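Local structure of serine protease inhibitor (Thermoanaerobacter tengcongensis, 2PEF) at residues A168-V173 and K215-N220; S223-L228 and A354-S359. The protein probably inhibits serine-type endopeptidases in its native form and is captured here in the latent state. One frame throughout, in Å; residues are numbered along the deposited sequence.

Contact 1 of 2, residues A168-V173 and K215-N220; sequences AEWETV and KPYAKN
Trp170 lies sandwiched between two residues of the 215-220 segment, Tyr217 on one face of its indole and the aliphatic chain of Lys215 on the other. The two rings are nearly parallel, planes 8° apart, but slid so far that they barely overlap: Tyr217 CE2 sits 3.3 Å from Trp170 CZ3, off toward the rim. On the opposite face Lys215 runs at about a right angle to the tryptophan side chain, and its CD makes a CH-pi contact 3.9 Å from the centroid of the six-membered ring. A smaller apolar touch, Ala168 CB to Tyr217 CD2 at 3.6 Å, continues the packing.

Backbone hydrogen bonds flank the single bridge between Trp170 and Tyr217. Ala218 N gives an almost straight bond to Glu169 O (2.8 Å, 176°), and Glu171 N donates to Pro216 O at 3.1 Å. Pro216 O also accepts a hydrogen bond from water 1, which accepts from Thr172 N and Lys215 NZ. Chi4 of Lys215 (56°) bends NZ out of its otherwise extended chain, to a place where it reaches water 1 and water 2; the second water donates to Thr172 O.

Outside the segments the polar ends are held too: Lys215 NZ forms a salt bridge with Glu201, Trp170 NE1 bonds to Asp319 O, and Tyr217 OH to Thr323 OG1 on strand 322-331, evidently the reactive-centre loop inserted into beta-sheet A. The two segments, leaving strands 158-169 and 210-216 and joined by one bridge beside near-parallel, slid-apart rings, form part of the serpin breach, where that loop starts to insert.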
loop_
_atom_site.group_PDB
_atom_site.type_symbol
_atom_site.label_atom_id
_atom_site.label_comp_id
_atom_site.label_asym_id
_atom_site.label_seq_id
_atom_site.Cartn_x
_atom_site.Cartn_y
_atom_site.Cartn_z
ATOM N N ALA A 168 6.768 13.490 3.458
ATOM C CA ALA A 168 8.008 13.631 4.202
ATOM C C ALA A 168 9.053 14.415 3.425
ATOM O O ALA A 168 9.102 14.354 2.200
ATOM C CB ALA A 168 8.550 12.266 4.576
ATOM N N GLU A 169 9.874 15.163 4.156
ATOM C CA GLU A 169 11.023 15.849 3.584
ATOM C C GLU A 169 12.256 14.958 3.722
ATOM O O GLU A 169 12.376 14.224 4.702
ATOM C CB GLU A 169 11.256 17.160 4.333
ATOM C CG GLU A 169 12.285 18.091 3.708
ATOM C CD GLU A 169 12.252 19.487 4.300
ATOM O OE1 GLU A 169 11.153 20.067 4.409
ATOM O OE2 GLU A 169 13.332 20.014 4.644
ATOM N N TRP A 170 13.180 15.038 2.765
ATOM C CA TRP A 170 14.473 14.364 2.915
ATOM C C TRP A 170 15.198 14.915 4.135
ATOM O O TRP A 170 15.041 16.087 4.472
ATOM C CB TRP A 170 15.355 14.565 1.681
ATOM C CG TRP A 170 14.795 13.991 0.424
ATOM C CD1 TRP A 170 14.469 14.676 -0.720
ATOM C CD2 TRP A 170 14.501 12.615 0.166
ATOM N NE1 TRP A 170 13.983 13.804 -1.671
ATOM C CE2 TRP A 170 14.000 12.533 -1.156
ATOM C CE3 TRP A 170 14.617 11.434 0.923
ATOM C CZ2 TRP A 170 13.616 11.323 -1.738
ATOM C CZ3 TRP A 170 14.230 10.231 0.345
ATOM C CH2 TRP A 170 13.728 10.185 -0.970
ATOM N N GLU A 171 15.993 14.078 4.791
ATOM C CA GLU A 171 16.818 14.552 5.903
ATOM C C GLU A 171 17.784 15.616 5.388
ATOM O O GLU A 171 18.008 16.636 6.045
ATOM C CB GLU A 171 17.569 13.398 6.574
ATOM C CG GLU A 171 18.522 13.858 7.673
ATOM C CD GLU A 171 19.301 12.727 8.300
ATOM O OE1 GLU A 171 20.051 12.037 7.573
ATOM O OE2 GLU A 171 19.181 12.547 9.532
ATOM N N THR A 172 18.336 15.370 4.200
ATOM C CA THR A 172 19.104 16.359 3.465
ATOM C C THR A 172 18.411 16.578 2.124
ATOM O O THR A 172 18.459 15.709 1.252
ATOM C CB THR A 172 20.555 15.884 3.206
ATOM O OG1 THR A 172 21.144 15.397 4.419
ATOM C CG2 THR A 172 21.404 17.019 2.648
ATOM N N VAL A 173 17.760 17.728 1.960
ATOM C CA VAL A 173 17.115 18.041 0.678
ATOM C C VAL A 173 18.159 18.215 -0.426
ATOM O O VAL A 173 19.323 18.509 -0.151
ATOM C CB VAL A 173 16.180 19.285 0.748
ATOM C CG1 VAL A 173 14.974 19.003 1.633
ATOM C CG2 VAL A 173 16.920 20.523 1.234
ATOM N N LYS A 215 18.046 5.924 1.752
ATOM C CA LYS A 215 18.118 7.361 2.013
ATOM C C LYS A 215 17.068 7.758 3.042
ATOM O O LYS A 215 15.880 7.501 2.839
ATOM C CB LYS A 215 17.925 8.156 0.718
ATOM C CG LYS A 215 17.874 9.670 0.916
ATOM C CD LYS A 215 17.839 10.427 -0.416
ATOM C CE LYS A 215 18.000 11.938 -0.201
ATOM N NZ LYS A 215 19.241 12.300 0.554
ATOM N N PRO A 216 17.497 8.392 4.150
ATOM C CA PRO A 216 16.573 8.740 5.230
ATOM C C PRO A 216 15.729 9.997 4.987
ATOM O O PRO A 216 16.201 10.969 4.384
ATOM C CB PRO A 216 17.509 8.987 6.410
ATOM C CG PRO A 216 18.765 9.508 5.779
ATOM C CD PRO A 216 18.886 8.792 4.461
ATOM N N TYR A 217 14.479 9.959 5.444
ATOM C CA TYR A 217 13.668 11.168 5.557
ATOM C C TYR A 217 13.967 11.855 6.882
ATOM O O TYR A 217 14.502 11.238 7.813
ATOM C CB TYR A 217 12.173 10.851 5.436
ATOM C CG TYR A 217 11.793 10.315 4.077
ATOM C CD1 TYR A 217 11.633 8.946 3.873
ATOM C CD2 TYR A 217 11.623 11.176 2.984
ATOM C CE1 TYR A 217 11.294 8.441 2.623
ATOM C CE2 TYR A 217 11.282 10.682 1.725
ATOM C CZ TYR A 217 11.131 9.309 1.554
ATOM O OH TYR A 217 10.799 8.795 0.327
ATOM N N ALA A 218 13.627 13.139 6.951
ATOM C CA ALA A 218 13.841 13.947 8.146
ATOM C C ALA A 218 13.331 13.227 9.383
ATOM O O ALA A 218 12.232 12.662 9.363
ATOM C CB ALA A 218 13.126 15.280 7.999
ATOM N N LYS A 219 14.139 13.261 10.447
ATOM C CA LYS A 219 13.823 12.651 11.756
ATOM C C LYS A 219 13.960 11.122 11.801
ATOM O O LYS A 219 13.772 10.499 12.859
ATOM C CB LYS A 219 12.462 13.123 12.271
ATOM C CG LYS A 219 12.401 14.633 12.419
ATOM C CD LYS A 219 11.037 15.137 12.824
ATOM C CE LYS A 219 10.960 16.647 12.614
ATOM N NZ LYS A 219 9.603 17.182 12.899
ATOM N N ASN A 220 14.292 10.535 10.654
ATOM C CA ASN A 220 14.705 9.126 10.549
ATOM C C ASN A 220 13.671 8.055 10.903
ATOM O O ASN A 220 14.028 6.889 11.102
ATOM C CB ASN A 220 16.007 8.883 11.318
ATOM C CG ASN A 220 17.201 9.503 10.624
ATOM O OD1 ASN A 220 17.581 10.633 10.917
ATOM N ND2 ASN A 220 17.776 8.777 9.679
HETATM O O HOH W 1 18.268 12.535 3.167
HETATM O O HOH W 2 20.270 14.799 -0.454
#

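Contact 2 of 2, residues S223-L228 and A354-S359; sequences SFVAIL and AIIDNS
With chi1 of Ser223 at -66° and of Asn358 at -72°, OG of Ser223 and CG of Asn358 each stand beside their own backbone N, and this brings the two side chains together just past the end of strand 345-357. Asn358 ND2 donates to Ser223 OG at 2.8 Å, with the hydroxyl oxygen close to the amide plane. ND2 also bonds to Asn220 O, so the amide ties the strand's exit to the turn before strand 222-229. Ile356 takes a rarer rotamer: chi1 of 61° puts CG1 between N and the carbonyl carbon. Its CD1 lies 3.9 Å from Val225 CG2, the two side chains crossing at about a right angle.

Between these residues runs a regular antiparallel ladder. Ser223 pairs with Ile356 and Val225 with Ala354 as hydrogen-bonded pairs, each closed by two bonds; the straightest is Val225 N to Ala354 O (2.8 Å). Phe224 and Ile355 form the non-hydrogen-bonded pair between them, where Phe224 CA approaches Ala354 O at 3.4 Å in a CA-H...O contact.

The two faces differ in their surroundings. Ala354 and Ile356 pack against Phe247 of helix 244-252, whereas Phe224 points to the other face and rests on Leu263 and Phe266 of strand 255-273. Beyond the ladder Asp357 OD1 accepts from Ser359 N at 3.1 Å, an Asx turn; the same OD1 also accepts from Ser359 OG. The whole is a buried antiparallel strand pair with a turn at its exit, typical of beta-sheet B in the serpin core.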
loop_
_atom_site.group_PDB
_atom_site.type_symbol
_atom_site.label_atom_id
_atom_site.label_comp_id
_atom_site.label_asym_id
_atom_site.label_seq_id
_atom_site.Cartn_x
_atom_site.Cartn_y
_atom_site.Cartn_z
ATOM N N SER A 223 12.494 5.800 5.668
ATOM C CA SER A 223 13.549 5.895 4.674
ATOM C C SER A 223 13.065 5.417 3.313
ATOM O O SER A 223 12.037 4.746 3.200
ATOM C CB SER A 223 14.785 5.095 5.098
ATOM O OG SER A 223 15.377 5.660 6.256
ATOM N N PHE A 224 13.822 5.787 2.290
ATOM C CA PHE A 224 13.550 5.392 0.925
ATOM C C PHE A 224 14.597 4.357 0.531
ATOM O O PHE A 224 15.800 4.626 0.588
ATOM C CB PHE A 224 13.628 6.623 0.010
ATOM C CG PHE A 224 13.224 6.358 -1.413
ATOM C CD1 PHE A 224 11.905 6.541 -1.821
ATOM C CD2 PHE A 224 14.166 5.957 -2.358
ATOM C CE1 PHE A 224 11.521 6.310 -3.138
ATOM C CE2 PHE A 224 13.786 5.720 -3.680
ATOM C CZ PHE A 224 12.465 5.906 -4.068
ATOM N N VAL A 225 14.124 3.171 0.154
ATOM C CA VAL A 225 14.985 2.087 -0.305
ATOM C C VAL A 225 14.947 2.039 -1.832
ATOM O O VAL A 225 13.864 2.020 -2.416
ATOM C CB VAL A 225 14.506 0.734 0.287
ATOM C CG1 VAL A 225 15.264 -0.449 -0.329
ATOM C CG2 VAL A 225 14.648 0.742 1.804
ATOM N N ALA A 226 16.123 2.033 -2.469
ATOM C CA ALA A 226 16.229 1.904 -3.928
ATOM C C ALA A 226 17.059 0.674 -4.259
ATOM O O ALA A 226 18.148 0.505 -3.715
ATOM C CB ALA A 226 16.861 3.149 -4.540
ATOM N N ILE A 227 16.537 -0.188 -5.133
ATOM C CA ILE A 227 17.204 -1.444 -5.478
ATOM C C ILE A 227 17.324 -1.563 -6.990
ATOM O O ILE A 227 16.328 -1.477 -7.698
ATOM C CB ILE A 227 16.441 -2.670 -4.919
ATOM C CG1 ILE A 227 16.325 -2.584 -3.396
ATOM C CG2 ILE A 227 17.123 -3.983 -5.348
ATOM C CD1 ILE A 227 15.318 -3.544 -2.813
ATOM N N LEU A 228 18.548 -1.750 -7.474
ATOM C CA LEU A 228 18.803 -1.804 -8.905
ATOM C C LEU A 228 19.287 -3.188 -9.338
ATOM O O LEU A 228 20.448 -3.532 -9.124
ATOM C CB LEU A 228 19.841 -0.744 -9.297
ATOM C CG LEU A 228 20.188 -0.594 -10.780
ATOM C CD1 LEU A 228 19.096 0.178 -11.515
ATOM C CD2 LEU A 228 21.530 0.109 -10.916
ATOM N N ALA A 354 11.053 1.212 -2.044
ATOM C CA ALA A 354 10.120 1.101 -0.945
ATOM C C ALA A 354 10.279 2.303 -0.032
ATOM O O ALA A 354 11.370 2.863 0.091
ATOM C CB ALA A 354 10.345 -0.174 -0.180
ATOM N N ILE A 355 9.168 2.708 0.570
ATOM C CA ILE A 355 9.181 3.641 1.682
ATOM C C ILE A 355 9.010 2.772 2.924
ATOM O O ILE A 355 7.980 2.108 3.078
ATOM C CB ILE A 355 8.040 4.675 1.567
ATOM C CG1 ILE A 355 8.226 5.519 0.296
ATOM C CG2 ILE A 355 7.969 5.539 2.828
ATOM C CD1 ILE A 355 7.025 6.360 -0.074
ATOM N N ILE A 356 10.024 2.759 3.790
ATOM C CA ILE A 356 10.026 1.857 4.946
ATOM C C ILE A 356 9.897 2.562 6.293
ATOM O O ILE A 356 10.379 3.680 6.488
ATOM C CB ILE A 356 11.273 0.900 4.971
ATOM C CG1 ILE A 356 12.589 1.687 5.058
ATOM C CG2 ILE A 356 11.256 -0.051 3.773
ATOM C CD1 ILE A 356 13.789 0.880 5.565
ATOM N N ASP A 357 9.230 1.872 7.214
ATOM C CA ASP A 357 9.167 2.236 8.616
ATOM C C ASP A 357 10.449 1.699 9.254
ATOM O O ASP A 357 10.633 0.485 9.370
ATOM C CB ASP A 357 7.895 1.610 9.216
ATOM C CG ASP A 357 7.952 1.422 10.729
ATOM O OD1 ASP A 357 8.630 2.198 11.435
ATOM O OD2 ASP A 357 7.277 0.485 11.211
ATOM N N ASN A 358 11.340 2.610 9.650
ATOM C CA ASN A 358 12.645 2.220 10.194
ATOM C C ASN A 358 12.621 1.431 11.506
ATOM O O ASN A 358 13.611 0.784 11.858
ATOM C CB ASN A 358 13.580 3.431 10.290
ATOM C CG ASN A 358 14.054 3.907 8.933
ATOM O OD1 ASN A 358 14.325 3.104 8.039
ATOM N ND2 ASN A 358 14.163 5.227 8.771
ATOM N N SER A 359 11.497 1.467 12.219
ATOM C CA SER A 359 11.369 0.700 13.465
ATOM C C SER A 359 11.179 -0.798 13.215
ATOM O O SER A 359 11.435 -1.615 14.103
ATOM C CB SER A 359 10.233 1.246 14.339
ATOM O OG SER A 359 8.961 0.888 13.820
#

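In the fold
Contact 2 is the core element, a ladder whose touching residues are nearly all buried. Contact 1 lies farther out, its centre about 20 Å from the chain centre, against about 13 Å for that of contact 2, and mixes buried aromatics with exposed residues and bridging waters. Their chemistry follows: backbone bonds and apolar side chains in contact 2, with one Ser-Asn bond at the end; one bridge, with offset aromatic rings and a lysine chain, in contact 1. Consecutive strands 210-216 and 222-229 join them, Lys215 O probably bonding to Phe224 N at 2.7 Å. Tyr217 OH packs on Phe224 CD1 at 3.3 Å, carrying contact 1's aromatics onto the sheet face away from helix 244-252.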